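Local coordinates for protein glutamate racemase (Campylobacter jejuni, PDB 3UHF) that is a two-domain alpha/beta enzyme of the Asp/Glu/hydantoin racemase family, with D-glutamic acid bound in its pocket, at residues K66-D69 / T70-F74; E122-I125 / K126-D130; L261-T264 / A265-L269. All blocks are in the same frame, centred on the assembly; numbering follows the deposited sequence.

Contact 1 of 3, residues K66-D69 / T70-F74; sequences KDKD and TIIKF
Lys66 and Ile71 touch at the start of helix 68-82: the backbone O of Lys66 lies 3.7 Å from CD1 of Ile71, the end of the longer isoleucine branch. The lysine's own NZ is taken by Pro62 O, which ties its extended chain to the loop ahead of the helix. Asp67 is the N-cap. Its CG stands between the backbone N and the carbonyl carbon (chi1 62°), and this turns the carboxylate toward the first turn, where it crosses Thr70 at about a right angle. Thr70 OG1 donates to OD2 of Asp67 over 2.7 Å, arriving on the syn side but 26° out of the carboxylate plane. The other oxygen, Asp67 OD1, accepts a weak capping bond of 3.5 Å from Thr70 N. One residue thus receives both the hydroxyl and the amide of Thr70, while Asp67 O opens the regular helical bonding by accepting from Ile71 N at 3.1 Å. Lys68 lies alongside Ile72, its CG 3.9 Å from CD1 of Ile72; farther out its chain bends twice and brings NZ to 3.4 Å from OD1 of Asp69, a salt bridge whose hydrogen bond is weak. Asp69 O accepts from Lys73 N at 3.0 Å. CG2 of Thr70 rests over one face of the Phe74 ring, offset toward the rim, and the same ring forms a cation-pi pair with Arg60. The acidic side chains of Asp67 and Asp69 would suit the positive end of the helix dipole, and the Asp67 cap gives Thr70 N an acceptor, though weakly.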
loop_
_atom_site.group_PDB
_atom_site.type_symbol
_atom_site.label_atom_id
_atom_site.label_comp_id
_atom_site.label_asym_id
_atom_site.label_seq_id
_atom_site.Cartn_x
_atom_site.Cartn_y
_atom_site.Cartn_z
ATOM N N LYS A 66 11.162 11.445 -3.575
ATOM C CA LYS A 66 12.227 11.895 -2.690
ATOM C C LYS A 66 13.246 10.783 -2.425
ATOM O O LYS A 66 13.104 9.684 -2.943
ATOM C CB LYS A 66 11.626 12.469 -1.405
ATOM C CG LYS A 66 10.805 13.705 -1.736
ATOM C CD LYS A 66 9.873 14.156 -0.639
ATOM C CE LYS A 66 9.115 15.397 -1.140
ATOM N NZ LYS A 66 7.943 15.712 -0.279
ATOM N N ASP A 67 14.276 11.083 -1.643
ATOM C CA ASP A 67 15.425 10.186 -1.516
ATOM C C ASP A 67 15.325 9.289 -0.297
ATOM O O ASP A 67 14.601 9.598 0.645
ATOM C CB ASP A 67 16.708 10.996 -1.411
ATOM C CG ASP A 67 16.724 11.875 -0.181
ATOM O OD1 ASP A 67 17.595 11.682 0.687
ATOM O OD2 ASP A 67 15.848 12.759 -0.080
ATOM N N LYS A 68 16.085 8.192 -0.325
ATOM C CA LYS A 68 16.091 7.176 0.734
ATOM C C LYS A 68 16.229 7.739 2.153
ATOM O O LYS A 68 15.433 7.412 3.040
ATOM C CB LYS A 68 17.201 6.144 0.456
ATOM C CG LYS A 68 17.411 5.125 1.574
ATOM C CD LYS A 68 18.405 4.030 1.177
ATOM C CE LYS A 68 19.833 4.529 1.192
ATOM N NZ LYS A 68 20.330 4.770 2.582
ATOM N N ASP A 69 17.233 8.583 2.364
ATOM C CA ASP A 69 17.486 9.153 3.690
ATOM C C ASP A 69 16.290 9.926 4.247
ATOM O O ASP A 69 15.943 9.782 5.419
ATOM C CB ASP A 69 18.730 10.043 3.684
ATOM C CG ASP A 69 20.002 9.258 3.417
ATOM O OD1 ASP A 69 19.987 8.009 3.565
ATOM O OD2 ASP A 69 21.023 9.884 3.057
ATOM N N THR A 70 15.664 10.744 3.405
ATOM C CA THR A 70 14.484 11.502 3.801
ATOM C C THR A 70 13.308 10.583 4.152
ATOM O O THR A 70 12.639 10.766 5.173
ATOM C CB THR A 70 14.063 12.479 2.671
ATOM O OG1 THR A 70 15.126 13.403 2.424
ATOM C CG2 THR A 70 12.812 13.253 3.054
ATOM N N ILE A 71 13.059 9.601 3.292
ATOM C CA ILE A 71 11.982 8.638 3.499
ATOM C C ILE A 71 12.147 7.901 4.827
ATOM O O ILE A 71 11.203 7.780 5.608
ATOM C CB ILE A 71 11.913 7.629 2.337
ATOM C CG1 ILE A 71 11.462 8.336 1.051
ATOM C CG2 ILE A 71 10.955 6.471 2.671
ATOM C CD1 ILE A 71 11.810 7.568 -0.234
ATOM N N ILE A 72 13.356 7.428 5.089
ATOM C CA ILE A 72 13.615 6.709 6.331
ATOM C C ILE A 72 13.409 7.622 7.538
ATOM O O ILE A 72 12.752 7.250 8.511
ATOM C CB ILE A 72 15.019 6.102 6.336
ATOM C CG1 ILE A 72 15.089 4.964 5.305
ATOM C CG2 ILE A 72 15.374 5.597 7.736
ATOM C CD1 ILE A 72 16.454 4.295 5.218
ATOM N N LYS A 73 13.942 8.835 7.451
ATOM C CA LYS A 73 13.810 9.799 8.528
ATOM C C LYS A 73 12.338 10.055 8.836
ATOM O O LYS A 73 11.927 9.998 9.990
ATOM C CB LYS A 73 14.498 11.114 8.136
ATOM C CG LYS A 73 14.331 12.238 9.141
ATOM C CD LYS A 73 14.757 13.572 8.526
ATOM C CE LYS A 73 14.601 14.722 9.518
ATOM N NZ LYS A 73 14.912 16.050 8.904
ATOM N N PHE A 74 11.546 10.328 7.799
ATOM C CA PHE A 74 10.117 10.578 7.975
ATOM C C PHE A 74 9.372 9.377 8.597
ATOM O O PHE A 74 8.487 9.551 9.434
ATOM C CB PHE A 74 9.468 10.954 6.638
ATOM C CG PHE A 74 9.831 12.348 6.142
ATOM C CD1 PHE A 74 10.614 13.199 6.914
ATOM C CD2 PHE A 74 9.379 12.801 4.914
ATOM C CE1 PHE A 74 10.944 14.472 6.469
ATOM C CE2 PHE A 74 9.706 14.088 4.466
ATOM C CZ PHE A 74 10.486 14.916 5.244
#

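Contact 2 of 3, residues E122-I125 / K126-D130; sequences EATI and KALHD
Lys126 lies side by side with Glu122 one helical turn earlier, both side chains pointing the same way. At the root of the lysine, CB packs 3.7 Å from the backbone O of Glu122, and CG, placed beside its own backbone N (chi1 -73°), sits 3.5 Å from that same Glu122 O. The chain then runs extended past CD to CE, which comes within 3.2 Å of OE2 of Glu122. At the tip, NZ donates to OE2 of Glu122 over 2.9 Å, using the anti lone pair of that oxygen: an i to i+4 salt bridge. NZ also forms a salt bridge with Glu237, its stronger partner, whose OE2 comes close to Glu122 OE2, so the lysine probably offsets the repulsion between the two carboxylates; Glu122 OE1 pairs with Arg238. Helix 117-128 packs against the parallel sheet of the four-strand alpha/beta domain: Thr124 and Leu128, the neighbouring pair one turn apart, face strands 199-202 and 135-139, while Ala123 and Ala127 rest on Ile225. CG2 of Thr124 meets CD1 of Leu128 at 3.9 Å, and Thr124 OG1 is bonded back to Gly120 O. The helix stops at His129, which has positive phi (43°) and left-handed backbone angles, yet its N still donates to Ile125 O over 2.7 Å. The imidazole folds back over the last turn: Lys126 O lies at the ring edge, in plane, and accepts a weak but nearly straight bond of 3.4 Å from ND1 of His129.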
loop_
_atom_site.group_PDB
_atom_site.type_symbol
_atom_site.label_atom_id
_atom_site.label_comp_id
_atom_site.label_asym_id
_atom_site.label_seq_id
_atom_site.Cartn_x
_atom_site.Cartn_y
_atom_site.Cartn_z
ATOM N N GLU A 122 4.107 -12.189 -2.947
ATOM C CA GLU A 122 3.441 -13.451 -2.633
ATOM C C GLU A 122 2.121 -13.589 -3.404
ATOM O O GLU A 122 1.831 -14.647 -3.962
ATOM C CB GLU A 122 3.174 -13.572 -1.125
ATOM C CG GLU A 122 2.209 -14.708 -0.782
ATOM C CD GLU A 122 1.923 -14.831 0.699
ATOM O OE1 GLU A 122 2.762 -14.396 1.522
ATOM O OE2 GLU A 122 0.850 -15.373 1.033
ATOM N N ALA A 123 1.329 -12.516 -3.437
ATOM C CA ALA A 123 0.042 -12.548 -4.133
ATOM C C ALA A 123 0.209 -12.770 -5.637
ATOM O O ALA A 123 -0.598 -13.469 -6.275
ATOM C CB ALA A 123 -0.740 -11.258 -3.865
ATOM N N THR A 124 1.269 -12.194 -6.199
ATOM C CA THR A 124 1.562 -12.340 -7.623
ATOM C C THR A 124 1.935 -13.784 -7.962
ATOM O O THR A 124 1.459 -14.344 -8.952
ATOM C CB THR A 124 2.706 -11.391 -8.064
ATOM O OG1 THR A 124 2.372 -10.043 -7.715
ATOM C CG2 THR A 124 2.948 -11.468 -9.574
ATOM N N ILE A 125 2.782 -14.388 -7.133
ATOM C CA ILE A 125 3.143 -15.794 -7.311
ATOM C C ILE A 125 1.922 -16.718 -7.196
ATOM O O ILE A 125 1.755 -17.645 -7.992
ATOM C CB ILE A 125 4.247 -16.206 -6.316
ATOM C CG1 ILE A 125 5.544 -15.454 -6.653
ATOM C CG2 ILE A 125 4.453 -17.720 -6.340
ATOM C CD1 ILE A 125 6.655 -15.658 -5.640
ATOM N N LYS A 126 1.048 -16.459 -6.230
ATOM C CA LYS A 126 -0.174 -17.252 -6.118
ATOM C C LYS A 126 -1.070 -17.102 -7.351
ATOM O O LYS A 126 -1.690 -18.069 -7.794
ATOM C CB LYS A 126 -0.976 -16.852 -4.890
ATOM C CG LYS A 126 -0.399 -17.300 -3.551
ATOM C CD LYS A 126 -1.394 -16.918 -2.455
ATOM C CE LYS A 126 -0.843 -17.135 -1.059
ATOM N NZ LYS A 126 -1.667 -16.378 -0.072
ATOM N N ALA A 127 -1.137 -15.888 -7.893
ATOM C CA ALA A 127 -2.007 -15.608 -9.025
ATOM C C ALA A 127 -1.478 -16.233 -10.318
ATOM O O ALA A 127 -2.252 -16.715 -11.141
ATOM C CB ALA A 127 -2.180 -14.098 -9.203
ATOM N N LEU A 128 -0.158 -16.212 -10.494
ATOM C CA LEU A 128 0.465 -16.709 -11.721
ATOM C C LEU A 128 0.904 -18.169 -11.641
ATOM O O LEU A 128 0.688 -18.935 -12.589
ATOM C CB LEU A 128 1.681 -15.854 -12.086
ATOM C CG LEU A 128 1.427 -14.386 -12.426
ATOM C CD1 LEU A 128 2.755 -13.728 -12.780
ATOM C CD2 LEU A 128 0.444 -14.293 -13.582
ATOM N N HIS A 129 1.536 -18.534 -10.525
ATOM C CA HIS A 129 2.048 -19.891 -10.280
ATOM C C HIS A 129 2.745 -20.464 -11.511
ATOM O O HIS A 129 2.548 -21.622 -11.886
ATOM C CB HIS A 129 0.945 -20.827 -9.759
ATOM C CG HIS A 129 -0.256 -20.890 -10.643
ATOM N ND1 HIS A 129 -1.348 -20.066 -10.478
ATOM C CD2 HIS A 129 -0.532 -21.670 -11.714
ATOM C CE1 HIS A 129 -2.247 -20.336 -11.408
ATOM N NE2 HIS A 129 -1.773 -21.300 -12.176
ATOM N N ASP A 130 3.552 -19.611 -12.138
ATOM C CA ASP A 130 4.311 -19.963 -13.329
ATOM C C ASP A 130 5.369 -18.883 -13.520
ATOM O O ASP A 130 5.043 -17.750 -13.892
ATOM C CB ASP A 130 3.375 -20.028 -14.540
ATOM C CG ASP A 130 4.090 -20.425 -15.819
ATOM O OD1 ASP A 130 5.337 -20.451 -15.833
ATOM O OD2 ASP A 130 3.392 -20.703 -16.817
#

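Contact 3 of 3, residues L261-T264 / A265-L269; sequences LKNT and AKIWL
The indole of Trp268 carries the methyl group of Thr264 over one face: CG2 stands 3.7 Å from the centroid of the five-membered ring of Trp268 and only 13° off its normal, a CH-pi contact. The closest ring atom is CE2 of Trp268, 3.6 Å from CG2 of Thr264. Thr264 presents the methyl because CG2 is anti to its backbone N; OG1 (chi1 -58°) takes the place beside that N and is hydrogen-bonded to Ser260 O. The same pair is joined through the backbone, Trp268 N donating almost straight to Thr264 O at 2.8 Å; the backbone bond sets Trp268 one turn beyond Thr264, and the methyl contact meets its ring. A second flat group, the amide of Asn263, crosses Ile267 at a slant with ND2 4.0 Å from CD1 of Ile267; it was modelled in two conformers, so this touch is less certain. Lys266 bends at chi3 (-71°), which brings CE back to 3.6 Å from the backbone O of Lys262 and along the helix surface. Lys262 NZ forms a salt bridge with Glu259. Ala265 contributes a bare methyl, CB packing 3.4 Å from Lys262 O. Backbone bonds from Ala265 N to Leu261 O and from Ile267 N to Asn263 O keep the turns regular. Helix 258-268 lies against the edge strand 249-254 of the five-stranded parallel sheet, with Ala265 on Phe252 and Leu261 on Ala254, and against helix 37-45, where Leu37 is touched by Thr264, Ala265 and Trp268 alike; Trp268 also touches Leu209.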
loop_
_atom_site.group_PDB
_atom_site.type_symbol
_atom_site.label_atom_id
_atom_site.label_comp_id
_atom_site.label_asym_id
_atom_site.label_seq_id
_atom_site.Cartn_x
_atom_site.Cartn_y
_atom_site.Cartn_z
ATOM N N LEU A 261 -8.614 14.511 5.198
ATOM C CA LEU A 261 -8.290 13.084 5.194
ATOM C C LEU A 261 -9.515 12.257 5.571
ATOM O O LEU A 261 -9.834 11.272 4.904
ATOM C CB LEU A 261 -7.143 12.772 6.156
ATOM C CG LEU A 261 -6.921 11.272 6.422
ATOM C CD1 LEU A 261 -6.601 10.540 5.137
ATOM C CD2 LEU A 261 -5.831 11.056 7.449
ATOM N N LYS A 262 -10.194 12.660 6.642
ATOM C CA LYS A 262 -11.402 11.972 7.084
ATOM C C LYS A 262 -12.471 11.989 5.995
ATOM O O LYS A 262 -13.147 10.987 5.768
ATOM C CB LYS A 262 -11.949 12.607 8.365
ATOM C CG LYS A 262 -11.039 12.445 9.572
ATOM C CD LYS A 262 -11.588 13.206 10.777
ATOM C CE LYS A 262 -10.676 13.068 11.985
ATOM N NZ LYS A 262 -11.104 13.928 13.126
ATOM N N ASN A 263 -12.616 13.131 5.326
ATOM C CA ASN A 263 -13.596 13.267 4.256
ATOM C C ASN A 263 -13.341 12.277 3.133
ATOM O O ASN A 263 -14.262 11.606 2.665
ATOM C CB ASN A 263 -13.602 14.691 3.700
ATOM C CG ASN A 263 -14.553 14.854 2.528
ATOM O OD1 ASN A 263 -15.770 14.905 2.703
ATOM N ND2 ASN A 263 -14.000 14.940 1.325
ATOM N N THR A 264 -12.085 12.191 2.706
ATOM C CA THR A 264 -11.693 11.248 1.665
ATOM C C THR A 264 -11.964 9.817 2.128
ATOM O O THR A 264 -12.449 8.980 1.362
ATOM C CB THR A 264 -10.198 11.391 1.300
ATOM O OG1 THR A 264 -9.942 12.732 0.864
ATOM C CG2 THR A 264 -9.817 10.424 0.187
ATOM N N ALA A 265 -11.663 9.545 3.393
ATOM C CA ALA A 265 -11.890 8.215 3.950
ATOM C C ALA A 265 -13.376 7.852 3.955
ATOM O O ALA A 265 -13.749 6.710 3.657
ATOM C CB ALA A 265 -11.301 8.117 5.351
ATOM N N LYS A 266 -14.230 8.817 4.282
ATOM C CA LYS A 266 -15.665 8.540 4.307
ATOM C C LYS A 266 -16.154 8.124 2.923
ATOM O O LYS A 266 -16.932 7.183 2.781
ATOM C CB LYS A 266 -16.446 9.736 4.845
ATOM C CG LYS A 266 -16.428 9.818 6.362
ATOM C CD LYS A 266 -17.174 11.039 6.877
ATOM C CE LYS A 266 -16.407 12.323 6.590
ATOM N NZ LYS A 266 -17.094 13.523 7.148
ATOM N N ILE A 267 -15.657 8.811 1.903
ATOM C CA ILE A 267 -15.983 8.481 0.524
ATOM C C ILE A 267 -15.393 7.136 0.084
ATOM O O ILE A 267 -16.120 6.241 -0.341
ATOM C CB ILE A 267 -15.488 9.577 -0.433
ATOM C CG1 ILE A 267 -16.162 10.913 -0.098
ATOM C CG2 ILE A 267 -15.739 9.167 -1.874
ATOM C CD1 ILE A 267 -15.672 12.069 -0.945
ATOM N N TRP A 268 -14.074 6.998 0.177
ATOM C CA TRP A 268 -13.405 5.787 -0.301
ATOM C C TRP A 268 -13.850 4.504 0.415
ATOM O O TRP A 268 -13.939 3.452 -0.207
ATOM C CB TRP A 268 -11.883 5.920 -0.208
ATOM C CG TRP A 268 -11.269 6.869 -1.196
ATOM C CD1 TRP A 268 -11.915 7.786 -1.982
ATOM C CD2 TRP A 268 -9.876 6.988 -1.504
ATOM N NE1 TRP A 268 -11.003 8.470 -2.757
ATOM C CE2 TRP A 268 -9.745 8.000 -2.480
ATOM C CE3 TRP A 268 -8.726 6.333 -1.051
ATOM C CZ2 TRP A 268 -8.508 8.374 -3.008
ATOM C CZ3 TRP A 268 -7.495 6.710 -1.573
ATOM C CH2 TRP A 268 -7.399 7.720 -2.542
ATOM N N LEU A 269 -14.127 4.597 1.713
ATOM C CA LEU A 269 -14.509 3.429 2.500
ATOM C C LEU A 269 -16.024 3.302 2.684
ATOM O O LEU A 269 -16.493 2.377 3.354
ATOM C CB LEU A 269 -13.826 3.455 3.873
ATOM C CG LEU A 269 -12.430 2.836 4.007
ATOM C CD1 LEU A 269 -11.395 3.533 3.134
ATOM C CD2 LEU A 269 -12.004 2.863 5.467
#

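In the fold
Each contact lies within one helix or at its end, and the three helices are different. Contacts 1 and 3 belong to helices flanking the five-stranded sheet, with centres 27 Å apart and nearest atoms about 15 Å apart; contact 2 lies on the four-stranded domain, its centre 31 Å from each of the others, and on the opposite side of the chain's centre from contact 3. As for the bound D-glutamic acid, the Lys66 side chain of contact 1 comes within about 8 Å of it and that of Trp268 in contact 3 within about 10 Å. Contact 1 also reaches pocket residues directly, through Pro62 and Thr96, while the 122-130 segment packs on its own sheet.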